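Long-range contacts in sterol carrier protein 2 (Thermus thermophilus, PDB 2CX7), which probably binds sterols or other lipids and carries them between membranes, as other members of the SCP-2 sterol transfer family do: residues F74-D79 against G100-K105; L35-D40 against K47-V52; E85-R90 against K124-V129. One frame throughout, in Å; residues are numbered along the deposited sequence.

Interaction 1. Residues F74-D79 against G100-K105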
ATOM      1  N   PHE A  74       7.873  -3.001   5.820  1.00 19.05           N
ATOM      2  CA  PHE A  74       6.772  -3.923   5.609  1.00 14.74           C
ATOM      3  C   PHE A  74       6.553  -4.038   4.112  1.00 11.59           C
ATOM      4  O   PHE A  74       6.569  -3.038   3.399  1.00 15.58           O
ATOM      5  CB  PHE A  74       5.492  -3.424   6.282  1.00 12.86           C
ATOM      6  CG  PHE A  74       5.568  -3.397   7.782  1.00 17.09           C
ATOM      7  CD1 PHE A  74       6.139  -2.316   8.443  1.00 19.41           C
ATOM      8  CD2 PHE A  74       5.078  -4.465   8.532  1.00 20.64           C
ATOM      9  CE1 PHE A  74       6.222  -2.295   9.838  1.00 21.70           C
ATOM     10  CE2 PHE A  74       5.155  -4.460   9.922  1.00 20.01           C
ATOM     11  CZ  PHE A  74       5.728  -3.372  10.576  1.00 23.31           C
ATOM     12  N   VAL A  75       6.364  -5.263   3.641  1.00 12.14           N
ATOM     13  CA  VAL A  75       6.130  -5.501   2.229  1.00 15.47           C
ATOM     14  C   VAL A  75       4.910  -6.391   2.065  1.00 14.74           C
ATOM     15  O   VAL A  75       4.847  -7.488   2.628  1.00 13.94           O
ATOM     16  CB  VAL A  75       7.343  -6.176   1.560  1.00 18.03           C
ATOM     17  CG1 VAL A  75       7.035  -6.476   0.101  1.00 17.84           C
ATOM     18  CG2 VAL A  75       8.550  -5.262   1.661  1.00 16.74           C
ATOM     19  N   ILE A  76       3.924  -5.883   1.331  1.00 14.63           N
ATOM     20  CA  ILE A  76       2.699  -6.629   1.053  1.00 12.49           C
ATOM     21  C   ILE A  76       2.662  -6.823  -0.456  1.00 12.54           C
ATOM     22  O   ILE A  76       2.579  -5.861  -1.225  1.00 16.08           O
ATOM     23  CB  ILE A  76       1.438  -5.874   1.476  1.00 14.13           C
ATOM     24  CG1 ILE A  76       1.490  -5.557   2.973  1.00 15.25           C
ATOM     25  CG2 ILE A  76       0.206  -6.734   1.160  1.00 18.35           C
ATOM     26  CD1 ILE A  76       0.283  -4.774   3.480  1.00 17.44           C
ATOM     27  N   GLU A  77       2.709  -8.081  -0.868  1.00 12.08           N
ATOM     28  CA  GLU A  77       2.745  -8.446  -2.279  1.00 13.37           C
ATOM     29  C   GLU A  77       1.460  -9.120  -2.747  1.00 13.07           C
ATOM     30  O   GLU A  77       0.795  -9.817  -1.970  1.00 13.77           O
ATOM     31  CB  GLU A  77       3.944  -9.377  -2.491  1.00 21.29           C
ATOM     32  CG  GLU A  77       4.013 -10.081  -3.821  1.00 25.51           C
ATOM     33  CD  GLU A  77       5.076 -11.174  -3.807  1.00 32.61           C
ATOM     34  OE1 GLU A  77       6.274 -10.832  -3.717  1.00 28.74           O
ATOM     35  OE2 GLU A  77       4.708 -12.372  -3.864  1.00 32.77           O
ATOM     36  N   ALA A  78       1.134  -8.945  -4.025  1.00 10.09           N
ATOM     37  CA  ALA A  78      -0.077  -9.538  -4.577  1.00 10.20           C
ATOM     38  C   ALA A  78      -0.082  -9.462  -6.095  1.00 13.17           C
ATOM     39  O   ALA A  78       0.725  -8.737  -6.697  1.00 13.93           O
ATOM     40  CB  ALA A  78      -1.308  -8.817  -4.018  1.00 10.02           C
ATOM     41  N   ASP A  79      -0.979 -10.231  -6.706  1.00 14.32           N
ATOM     42  CA  ASP A  79      -1.143 -10.211  -8.156  1.00 16.34           C
ATOM     43  C   ASP A  79      -1.807  -8.872  -8.470  1.00 16.47           C
ATOM     44  O   ASP A  79      -2.583  -8.357  -7.660  1.00 14.84           O
ATOM     45  CB  ASP A  79      -2.087 -11.324  -8.611  1.00 19.54           C
ATOM     46  CG  ASP A  79      -1.395 -12.660  -8.777  1.00 23.08           C
ATOM     47  OD1 ASP A  79      -0.335 -12.866  -8.159  1.00 19.36           O
ATOM     48  OD2 ASP A  79      -1.933 -13.515  -9.524  1.00 27.47           O
ATOM     49  N   GLY A 100      -4.277 -14.434   2.731  1.00 14.97           N
ATOM     50  CA  GLY A 100      -3.056 -14.505   1.942  1.00 15.67           C
ATOM     51  C   GLY A 100      -3.192 -13.971   0.522  1.00 13.35           C
ATOM     52  O   GLY A 100      -2.239 -14.066  -0.255  1.00 12.93           O
ATOM     53  N   LEU A 101      -4.361 -13.437   0.166  1.00 15.30           N
ATOM     54  CA  LEU A 101      -4.553 -12.853  -1.171  1.00 13.90           C
ATOM     55  C   LEU A 101      -3.568 -11.688  -1.253  1.00 16.22           C
ATOM     56  O   LEU A 101      -2.962 -11.433  -2.300  1.00 14.30           O
ATOM     57  CB  LEU A 101      -6.001 -12.380  -1.352  1.00 13.02           C
ATOM     58  CG  LEU A 101      -7.003 -13.528  -1.513  1.00 15.67           C
ATOM     59  CD1 LEU A 101      -8.434 -12.995  -1.485  1.00 18.85           C
ATOM     60  CD2 LEU A 101      -6.717 -14.254  -2.825  1.00 18.50           C
ATOM     61  N   LEU A 102      -3.443 -10.959  -0.146  1.00 13.59           N
ATOM     62  CA  LEU A 102      -2.450  -9.906  -0.033  1.00 11.23           C
ATOM     63  C   LEU A 102      -1.476 -10.668   0.860  1.00 15.42           C
ATOM     64  O   LEU A 102      -1.841 -11.085   1.957  1.00 15.02           O
ATOM     65  CB  LEU A 102      -2.978  -8.671   0.708  1.00 13.94           C
ATOM     66  CG  LEU A 102      -4.021  -7.791   0.004  1.00 12.73           C
ATOM     67  CD1 LEU A 102      -4.359  -6.623   0.916  1.00 13.59           C
ATOM     68  CD2 LEU A 102      -3.484  -7.281  -1.336  1.00 12.87           C
ATOM     69  N   GLU A 103      -0.259 -10.866   0.380  1.00 12.65           N
ATOM     70  CA  GLU A 103       0.727 -11.632   1.126  1.00 12.97           C
ATOM     71  C   GLU A 103       1.753 -10.762   1.838  1.00 12.90           C
ATOM     72  O   GLU A 103       2.444  -9.951   1.220  1.00 14.96           O
ATOM     73  CB  GLU A 103       1.421 -12.626   0.175  1.00 17.64           C
ATOM     74  CG  GLU A 103       2.605 -13.369   0.786  1.00 15.90           C
ATOM     75  CD  GLU A 103       3.119 -14.507  -0.093  1.00 25.18           C
ATOM     76  OE1 GLU A 103       3.096 -14.361  -1.332  1.00 27.95           O
ATOM     77  OE2 GLU A 103       3.564 -15.542   0.459  1.00 25.54           O
ATOM     78  N   LEU A 104       1.837 -10.921   3.150  1.00 14.26           N
ATOM     79  CA  LEU A 104       2.805 -10.152   3.919  1.00 14.80           C
ATOM     80  C   LEU A 104       4.165 -10.826   3.751  1.00 16.83           C
ATOM     81  O   LEU A 104       4.453 -11.852   4.373  1.00 20.56           O
ATOM     82  CB  LEU A 104       2.401 -10.109   5.393  1.00 17.73           C
ATOM     83  CG  LEU A 104       3.256  -9.192   6.274  1.00 15.17           C
ATOM     84  CD1 LEU A 104       3.060  -7.734   5.844  1.00 16.56           C
ATOM     85  CD2 LEU A 104       2.858  -9.373   7.735  1.00 18.43           C
ATOM     86  N   LYS A 105       4.993 -10.247   2.890  1.00 16.80           N
ATOM     87  CA  LYS A 105       6.318 -10.787   2.597  1.00 19.36           C
ATOM     88  C   LYS A 105       7.398 -10.387   3.598  1.00 20.87           C
ATOM     89  O   LYS A 105       8.385 -11.108   3.784  1.00 20.07           O
ATOM     90  CB  LYS A 105       6.745 -10.356   1.198  1.00 22.54           C
ATOM     91  CG  LYS A 105       5.954 -11.008   0.077  1.00 31.11           C
ATOM     92  CD  LYS A 105       6.236 -12.499   0.001  1.00 38.19           C
ATOM     93  CE  LYS A 105       5.728 -13.081  -1.306  1.00 39.80           C
ATOM     94  NZ  LYS A 105       5.980 -14.548  -1.441  1.00 45.10           N
TER
HETATM   95  O   HOH W   1       5.697 -15.510  -4.272  1.00 42.42           O
HETATM   96  O   HOH W   2      -2.936 -11.846  -5.068  1.00 11.57           O
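The carbonyl O of V75 accepts the amide N of K105 at 2.8 Å, and next to this bond the CG1 branch of V75 lies against the CB of K105. Beta-branched valine suits so extended a backbone. I76 then divides its branches between two leucines: CG2 meets CB of L102 at 3.8 Å, while CG1 reaches CD1 of L104 at 3.9 Å. W83 of helix 80-86 and L97 of helix 93-99 pack on I76 and L102, a setting that suits apolar residues. I76 and L104 form a non-hydrogen-bonded pair of an antiparallel arrangement at one border of the five-stranded mixed sheet, where 103-106 is the outermost strand within the chain. E77 and E103 make the next, hydrogen-bonded pair, with E77 N to E103 O and E103 N to E77 O both 2.8 Å and nearly straight. Their side chains stand together on the other face, each CG anti to the backbone N (chi1 169° in E77), and the two carboxylates would be expected to repel each other, a cost probably offset by R38, which bridges to both, and by K105. K105 lays its CG against CB of E77 at 3.6 Å and brings NZ to E103 OE1 at 2.9 Å, a salt bridge with a weak hydrogen bond; its link to E77 OE2 is doubtful. An alanine at E77 would probably leave NE of R38 without its acidic mate. A78, small and buried, turns its CB to the partner, meeting L101 O at 3.5 Å and CD2 of L102 at 3.8 Å. Beyond it, a water joins D79 N to L101 O.

Interaction 2. Residues L35-D40 against K47-V52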
ATOM      1  N   LEU A  35       3.842  -1.646  -1.385  1.00 14.00           N
ATOM      2  CA  LEU A  35       2.692  -2.329  -1.953  1.00 12.95           C
ATOM      3  C   LEU A  35       3.262  -2.865  -3.267  1.00 14.05           C
ATOM      4  O   LEU A  35       3.470  -2.113  -4.230  1.00 17.67           O
ATOM      5  CB  LEU A  35       1.557  -1.340  -2.197  1.00 15.88           C
ATOM      6  CG  LEU A  35       1.157  -0.511  -0.972  1.00 17.82           C
ATOM      7  CD1 LEU A  35      -0.040   0.354  -1.331  1.00 19.99           C
ATOM      8  CD2 LEU A  35       0.846  -1.436   0.216  1.00 14.80           C
ATOM      9  N   ALA A  36       3.528  -4.164  -3.291  1.00 11.77           N
ATOM     10  CA  ALA A  36       4.158  -4.798  -4.440  1.00 11.57           C
ATOM     11  C   ALA A  36       3.258  -5.646  -5.334  1.00 12.50           C
ATOM     12  O   ALA A  36       2.430  -6.424  -4.851  1.00 13.14           O
ATOM     13  CB  ALA A  36       5.333  -5.639  -3.956  1.00 16.52           C
ATOM     14  N   VAL A  37       3.450  -5.472  -6.641  1.00 14.09           N
ATOM     15  CA  VAL A  37       2.730  -6.206  -7.679  1.00 12.68           C
ATOM     16  C   VAL A  37       3.700  -7.243  -8.232  1.00 12.57           C
ATOM     17  O   VAL A  37       4.813  -6.896  -8.631  1.00 13.76           O
ATOM     18  CB  VAL A  37       2.297  -5.269  -8.848  1.00 16.52           C
ATOM     19  CG1 VAL A  37       1.614  -6.085  -9.951  1.00 12.64           C
ATOM     20  CG2 VAL A  37       1.355  -4.190  -8.340  1.00 17.16           C
ATOM     21  N   ARG A  38       3.285  -8.511  -8.240  1.00 10.65           N
ATOM     22  CA  ARG A  38       4.117  -9.598  -8.752  1.00 12.56           C
ATOM     23  C   ARG A  38       4.315  -9.421 -10.255  1.00 14.20           C
ATOM     24  O   ARG A  38       3.503  -8.763 -10.912  1.00 11.74           O
ATOM     25  CB  ARG A  38       3.435 -10.942  -8.494  1.00 11.36           C
ATOM     26  CG  ARG A  38       3.192 -11.246  -7.020  1.00 15.38           C
ATOM     27  CD  ARG A  38       2.632 -12.654  -6.830  1.00 20.12           C
ATOM     28  NE  ARG A  38       2.543 -12.989  -5.412  1.00 18.24           N
ATOM     29  CZ  ARG A  38       1.410 -13.199  -4.754  1.00 17.68           C
ATOM     30  NH1 ARG A  38       0.237 -13.119  -5.383  1.00 14.11           N
ATOM     31  NH2 ARG A  38       1.452 -13.471  -3.460  1.00 15.99           N
ATOM     32  N   PRO A  39       5.397  -9.991 -10.817  1.00 12.69           N
ATOM     33  CA  PRO A  39       5.652  -9.875 -12.260  1.00 14.80           C
ATOM     34  C   PRO A  39       4.407 -10.252 -13.061  1.00 15.19           C
ATOM     35  O   PRO A  39       3.768 -11.288 -12.806  1.00 13.09           O
ATOM     36  CB  PRO A  39       6.799 -10.852 -12.480  1.00 16.30           C
ATOM     37  CG  PRO A  39       7.594 -10.674 -11.208  1.00 17.37           C
ATOM     38  CD  PRO A  39       6.498 -10.719 -10.155  1.00 18.15           C
ATOM     39  N   ASP A  40       4.088  -9.412 -14.044  1.00 13.34           N
ATOM     40  CA  ASP A  40       2.913  -9.589 -14.882  1.00 13.58           C
ATOM     41  C   ASP A  40       3.217  -8.972 -16.255  1.00 12.97           C
ATOM     42  O   ASP A  40       2.846  -7.832 -16.528  1.00 13.26           O
ATOM     43  CB  ASP A  40       1.726  -8.856 -14.241  1.00 13.28           C
ATOM     44  CG  ASP A  40       0.393  -9.184 -14.891  1.00 22.80           C
ATOM     45  OD1 ASP A  40       0.381  -9.742 -16.008  1.00 21.66           O
ATOM     46  OD2 ASP A  40      -0.655  -8.863 -14.280  1.00 20.36           O
ATOM     47  N   LYS A  47       8.807  -7.135 -14.645  1.00 14.07           N
ATOM     48  CA  LYS A  47       9.667  -7.372 -13.481  1.00 14.48           C
ATOM     49  C   LYS A  47       8.943  -7.117 -12.174  1.00 14.19           C
ATOM     50  O   LYS A  47       9.543  -7.193 -11.101  1.00 17.04           O
ATOM     51  CB  LYS A  47      10.884  -6.454 -13.528  1.00 16.28           C
ATOM     52  CG  LYS A  47      11.718  -6.601 -14.779  1.00 18.61           C
ATOM     53  CD  LYS A  47      12.945  -5.733 -14.681  1.00 28.55           C
ATOM     54  CE  LYS A  47      13.753  -5.772 -15.961  1.00 29.79           C
ATOM     55  NZ  LYS A  47      14.976  -4.935 -15.811  1.00 26.28           N
ATOM     56  N   GLY A  48       7.661  -6.804 -12.262  1.00 14.44           N
ATOM     57  CA  GLY A  48       6.905  -6.490 -11.064  1.00 15.66           C
ATOM     58  C   GLY A  48       7.071  -4.999 -10.847  1.00 15.81           C
ATOM     59  O   GLY A  48       7.868  -4.346 -11.537  1.00 18.55           O
ATOM     60  N   VAL A  49       6.320  -4.439  -9.908  1.00 15.53           N
ATOM     61  CA  VAL A  49       6.407  -3.008  -9.626  1.00 18.55           C
ATOM     62  C   VAL A  49       5.887  -2.808  -8.220  1.00 20.80           C
ATOM     63  O   VAL A  49       5.196  -3.669  -7.684  1.00 19.07           O
ATOM     64  CB  VAL A  49       5.550  -2.167 -10.616  1.00 14.82           C
ATOM     65  CG1 VAL A  49       4.088  -2.554 -10.508  1.00 20.93           C
ATOM     66  CG2 VAL A  49       5.730  -0.678 -10.341  1.00 24.73           C
ATOM     67  N   ALA A  50       6.220  -1.675  -7.622  1.00 20.92           N
ATOM     68  CA  ALA A  50       5.773  -1.411  -6.269  1.00 24.57           C
ATOM     69  C   ALA A  50       5.668   0.075  -6.001  1.00 23.49           C
ATOM     70  O   ALA A  50       6.249   0.893  -6.717  1.00 26.73           O
ATOM     71  CB  ALA A  50       6.747  -2.034  -5.282  1.00 17.33           C
ATOM     72  N   VAL A  51       4.898   0.417  -4.977  1.00 22.15           N
ATOM     73  CA  VAL A  51       4.775   1.796  -4.543  1.00 21.96           C
ATOM     74  C   VAL A  51       5.289   1.699  -3.116  1.00 21.89           C
ATOM     75  O   VAL A  51       4.765   0.926  -2.315  1.00 19.54           O
ATOM     76  CB  VAL A  51       3.332   2.297  -4.545  1.00 21.67           C
ATOM     77  CG1 VAL A  51       3.254   3.642  -3.831  1.00 19.88           C
ATOM     78  CG2 VAL A  51       2.837   2.467  -5.987  1.00 28.79           C
ATOM     79  N   VAL A  52       6.327   2.468  -2.814  1.00 20.80           N
ATOM     80  CA  VAL A  52       6.930   2.442  -1.495  1.00 19.91           C
ATOM     81  C   VAL A  52       6.610   3.753  -0.796  1.00 17.77           C
ATOM     82  O   VAL A  52       6.917   4.835  -1.308  1.00 17.95           O
ATOM     83  CB  VAL A  52       8.459   2.226  -1.609  1.00 22.37           C
ATOM     84  CG1 VAL A  52       9.083   2.088  -0.227  1.00 21.96           C
ATOM     85  CG2 VAL A  52       8.731   0.969  -2.444  1.00 20.31           C
TER
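V37 and V49 stand side by side and point the same way, with CB of V37 3.7 Å from CG1 of V49. That branch of V49 takes the crowded position between the backbone N and the carbonyl carbon (chi1 61°), which turns it toward V37. Two hydrogen-bonded pairs of an antiparallel hairpin frame the tight part: V37 N to V49 O is 2.7 Å and close to linear, V49 N to V37 O a longer 3.2 Å, and L35 and V51 exchange a second couple of bonds. Between them A36 faces A50 in a non-hydrogen-bonded pair, their CB atoms 4.1 Å apart; with the backbones so near, CA to CA 4.2 Å, the small methyl groups suit the place. G48 brings its CA to 3.2 Å from V37 O, where a side chain would collide with that oxygen, and its positive phi of 89° also favours glycine. Past this point the pairing ends and the contact turns to the solvent. The exposed ring of P39 merely rests its CG 3.9 Å from the carbonyl carbon of K47, whose own side chain starts away from the partner and suits open water. In the sheet, strand 59-67 borders 49-56 and strand 74-78 borders 32-37; on the face of L35, V37 and V51, W83 and L80 of helix 80-86 and W8 and A9 of helix 6-17 cover the hairpin.

Interaction 3. Residues E85-R90 against K124-V129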
ATOM      1  N   GLU A  85      -8.622  -4.986  -7.275  1.00 14.90           N
ATOM      2  CA  GLU A  85      -9.827  -5.195  -6.489  1.00 17.73           C
ATOM      3  C   GLU A  85      -9.772  -4.444  -5.170  1.00 18.79           C
ATOM      4  O   GLU A  85     -10.734  -3.771  -4.795  1.00 19.48           O
ATOM      5  CB  GLU A  85     -10.025  -6.683  -6.232  1.00 17.43           C
ATOM      6  CG  GLU A  85     -10.497  -7.426  -7.453  1.00 22.50           C
ATOM      7  CD  GLU A  85      -9.933  -8.820  -7.531  1.00 26.85           C
ATOM      8  OE1 GLU A  85      -9.680  -9.417  -6.465  1.00 23.37           O
ATOM      9  OE2 GLU A  85      -9.754  -9.320  -8.665  1.00 31.21           O
ATOM     10  N   VAL A  86      -8.641  -4.540  -4.471  1.00 14.91           N
ATOM     11  CA  VAL A  86      -8.504  -3.873  -3.181  1.00 17.55           C
ATOM     12  C   VAL A  86      -8.538  -2.357  -3.294  1.00 19.18           C
ATOM     13  O   VAL A  86      -9.321  -1.690  -2.613  1.00 18.86           O
ATOM     14  CB  VAL A  86      -7.188  -4.288  -2.455  1.00 16.11           C
ATOM     15  CG1 VAL A  86      -6.998  -3.456  -1.170  1.00 19.27           C
ATOM     16  CG2 VAL A  86      -7.240  -5.758  -2.091  1.00 12.98           C
ATOM     17  N   LEU A  87      -7.695  -1.814  -4.164  1.00 19.80           N
ATOM     18  CA  LEU A  87      -7.610  -0.371  -4.324  1.00 25.28           C
ATOM     19  C   LEU A  87      -8.831   0.237  -4.995  1.00 22.21           C
ATOM     20  O   LEU A  87      -8.903   1.455  -5.164  1.00 30.56           O
ATOM     21  CB  LEU A  87      -6.332  -0.001  -5.086  1.00 25.40           C
ATOM     22  CG  LEU A  87      -5.046  -0.513  -4.420  1.00 27.83           C
ATOM     23  CD1 LEU A  87      -3.842  -0.101  -5.251  1.00 28.72           C
ATOM     24  CD2 LEU A  87      -4.923   0.036  -3.003  1.00 23.72           C
ATOM     25  N   GLU A  88      -9.786  -0.614  -5.366  1.00 23.73           N
ATOM     26  CA  GLU A  88     -11.033  -0.183  -5.995  1.00 25.54           C
ATOM     27  C   GLU A  88     -12.259  -0.512  -5.126  1.00 22.78           C
ATOM     28  O   GLU A  88     -13.408  -0.339  -5.545  1.00 24.60           O
ATOM     29  CB  GLU A  88     -11.171  -0.827  -7.373  1.00 32.14           C
ATOM     30  CG  GLU A  88     -10.350  -0.129  -8.445  1.00 27.41           C
ATOM     31  CD  GLU A  88     -10.187  -0.958  -9.705  1.00 37.84           C
ATOM     32  OE1 GLU A  88     -11.123  -1.708 -10.060  1.00 35.79           O
ATOM     33  OE2 GLU A  88      -9.120  -0.848 -10.350  1.00 40.40           O
ATOM     34  N   GLY A  89     -12.001  -1.003  -3.919  1.00 17.33           N
ATOM     35  CA  GLY A  89     -13.071  -1.311  -2.982  1.00 19.12           C
ATOM     36  C   GLY A  89     -13.869  -2.592  -3.165  1.00 20.63           C
ATOM     37  O   GLY A  89     -14.860  -2.800  -2.455  1.00 25.02           O
ATOM     38  N   ARG A  90     -13.457  -3.449  -4.095  1.00 18.99           N
ATOM     39  CA  ARG A  90     -14.162  -4.702  -4.343  1.00 20.58           C
ATOM     40  C   ARG A  90     -13.695  -5.840  -3.450  1.00 24.79           C
ATOM     41  O   ARG A  90     -14.312  -6.906  -3.423  1.00 26.96           O
ATOM     42  CB  ARG A  90     -14.013  -5.125  -5.807  1.00 21.27           C
ATOM     43  CG  ARG A  90     -14.750  -4.241  -6.797  1.00 27.71           C
ATOM     44  CD  ARG A  90     -14.563  -4.765  -8.217  1.00 30.03           C
ATOM     45  NE  ARG A  90     -13.218  -4.509  -8.733  1.00 33.14           N
ATOM     46  CZ  ARG A  90     -12.623  -5.236  -9.675  1.00 35.87           C
ATOM     47  NH1 ARG A  90     -13.247  -6.278 -10.211  1.00 42.76           N
ATOM     48  NH2 ARG A  90     -11.409  -4.911 -10.095  1.00 34.86           N
ATOM     49  N   LYS A 124      -8.675   3.020   1.982  1.00 16.85           N
ATOM     50  CA  LYS A 124      -9.783   3.921   1.669  1.00 18.56           C
ATOM     51  C   LYS A 124      -9.263   5.155   0.938  1.00 18.22           C
ATOM     52  O   LYS A 124      -9.899   5.640  -0.000  1.00 18.95           O
ATOM     53  CB  LYS A 124     -10.523   4.350   2.946  1.00 17.02           C
ATOM     54  CG  LYS A 124     -11.390   3.267   3.579  1.00 18.03           C
ATOM     55  CD  LYS A 124     -12.113   3.811   4.799  1.00 21.49           C
ATOM     56  CE  LYS A 124     -13.005   2.755   5.442  1.00 30.84           C
ATOM     57  NZ  LYS A 124     -13.647   3.302   6.667  1.00 37.57           N
ATOM     58  N   VAL A 125      -8.108   5.670   1.358  1.00 16.34           N
ATOM     59  CA  VAL A 125      -7.538   6.845   0.703  1.00 18.37           C
ATOM     60  C   VAL A 125      -7.080   6.512  -0.718  1.00 18.73           C
ATOM     61  O   VAL A 125      -7.291   7.296  -1.647  1.00 21.35           O
ATOM     62  CB  VAL A 125      -6.341   7.424   1.514  1.00 16.29           C
ATOM     63  CG1 VAL A 125      -5.582   8.468   0.688  1.00 17.91           C
ATOM     64  CG2 VAL A 125      -6.861   8.061   2.799  1.00 15.28           C
ATOM     65  N   ALA A 126      -6.466   5.343  -0.887  1.00 17.48           N
ATOM     66  CA  ALA A 126      -5.984   4.920  -2.199  1.00 19.51           C
ATOM     67  C   ALA A 126      -7.134   4.928  -3.197  1.00 20.53           C
ATOM     68  O   ALA A 126      -6.979   5.353  -4.342  1.00 20.08           O
ATOM     69  CB  ALA A 126      -5.379   3.521  -2.105  1.00 16.94           C
ATOM     70  N   ARG A 127      -8.292   4.461  -2.743  1.00 24.32           N
ATOM     71  CA  ARG A 127      -9.482   4.388  -3.582  1.00 27.35           C
ATOM     72  C   ARG A 127      -9.925   5.752  -4.119  1.00 32.10           C
ATOM     73  O   ARG A 127     -10.515   5.832  -5.199  1.00 26.63           O
ATOM     74  CB  ARG A 127     -10.628   3.735  -2.795  1.00 27.60           C
ATOM     75  CG  ARG A 127     -10.401   2.255  -2.473  1.00 27.49           C
ATOM     76  CD  ARG A 127     -11.359   1.746  -1.396  1.00 34.01           C
ATOM     77  NE  ARG A 127     -12.763   1.970  -1.741  1.00 28.74           N
ATOM     78  CZ  ARG A 127     -13.785   1.683  -0.940  1.00 30.68           C
ATOM     79  NH1 ARG A 127     -13.570   1.152   0.258  1.00 23.92           N
ATOM     80  NH2 ARG A 127     -15.027   1.934  -1.335  1.00 32.25           N
ATOM     81  N   GLU A 128      -9.625   6.816  -3.375  1.00 29.89           N
ATOM     82  CA  GLU A 128     -10.020   8.173  -3.763  1.00 33.07           C
ATOM     83  C   GLU A 128      -8.994   8.932  -4.600  1.00 32.94           C
ATOM     84  O   GLU A 128      -9.196  10.107  -4.930  1.00 35.28           O
ATOM     85  CB  GLU A 128     -10.366   8.986  -2.511  1.00 31.01           C
ATOM     86  CG  GLU A 128     -11.439   8.332  -1.646  1.00 38.76           C
ATOM     87  CD  GLU A 128     -12.767   8.142  -2.377  1.00 43.13           C
ATOM     88  OE1 GLU A 128     -13.626   7.393  -1.868  1.00 41.80           O
ATOM     89  OE2 GLU A 128     -12.955   8.743  -3.456  1.00 47.13           O
ATOM     90  N   VAL A 129      -7.899   8.270  -4.946  1.00 28.69           N
ATOM     91  CA  VAL A 129      -6.869   8.896  -5.760  1.00 27.19           C
ATOM     92  C   VAL A 129      -7.304   8.862  -7.218  1.00 32.88           C
ATOM     93  O   VAL A 129      -7.781   7.838  -7.701  1.00 30.95           O
ATOM     94  CB  VAL A 129      -5.526   8.160  -5.637  1.00 23.94           C
ATOM     95  CG1 VAL A 129      -4.504   8.789  -6.575  1.00 24.49           C
ATOM     96  CG2 VAL A 129      -5.030   8.216  -4.198  1.00 25.89           C
TER
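A Schellman motif ends helix 80-86, and through it L87 and G89 meet A126 and R127 in the last turn of helix 116-127. The motif's two bonds, R90 N to E85 O at 2.8 Å and G89 N to V86 O at 3.1 Å, fold the chain back, with G89 as the positive-phi C-prime residue. On the buried side, CD2 of L87 touches the CB of A126 at 3.6 Å; alanine's short methyl group lets the leucine branch come this near the helix. F4 also lies on L87, and Y12 of helix 6-17 on A126, so the apolar pair belongs to the layer where the terminal helices meet the helix that follows strand 74-78. No hydrogen bond crosses the contact. Instead the carbonyl O of L87 faces carbon: CG of R127 approaches it to 3.2 Å, and R127 CA makes a CA-H...O contact with it at 3.4 Å. The arginine then bends at chi3 (55°), which places NE 3.5 Å from the CA of G89. That CA sits over one face of the guanidinium, offset toward its rim. Glycine suits the spot twice over: its phi is positive, and a CB would run into R127 CZ. On the exposed side of the turn, R90 NH2 and E88 OE1 form a salt bridge at 3.2 Å whose hydrogen bond is weak.

How the interactions relate
From the N terminus, interaction 2 comes first, closing the short loop of the hairpin between strands 32-37 and 49-56. After strand 59-67 the chain reaches 74-79, where interaction 1 opens; its partner 100-105 returns only after helices 80-86 and 93-99, setting a further strand at the other border of the sheet. Interaction 3 starts within that loop, at 85-90, and ends near the C terminus at 124-129, so interactions 1 and 3 cross, while interaction 2 precedes both in series. R38 joins interactions 2 and 1 by salt bridges to E77 and E103, and L102 packs on V86 between interactions 1 and 3. Interactions 2 and 3 do not touch.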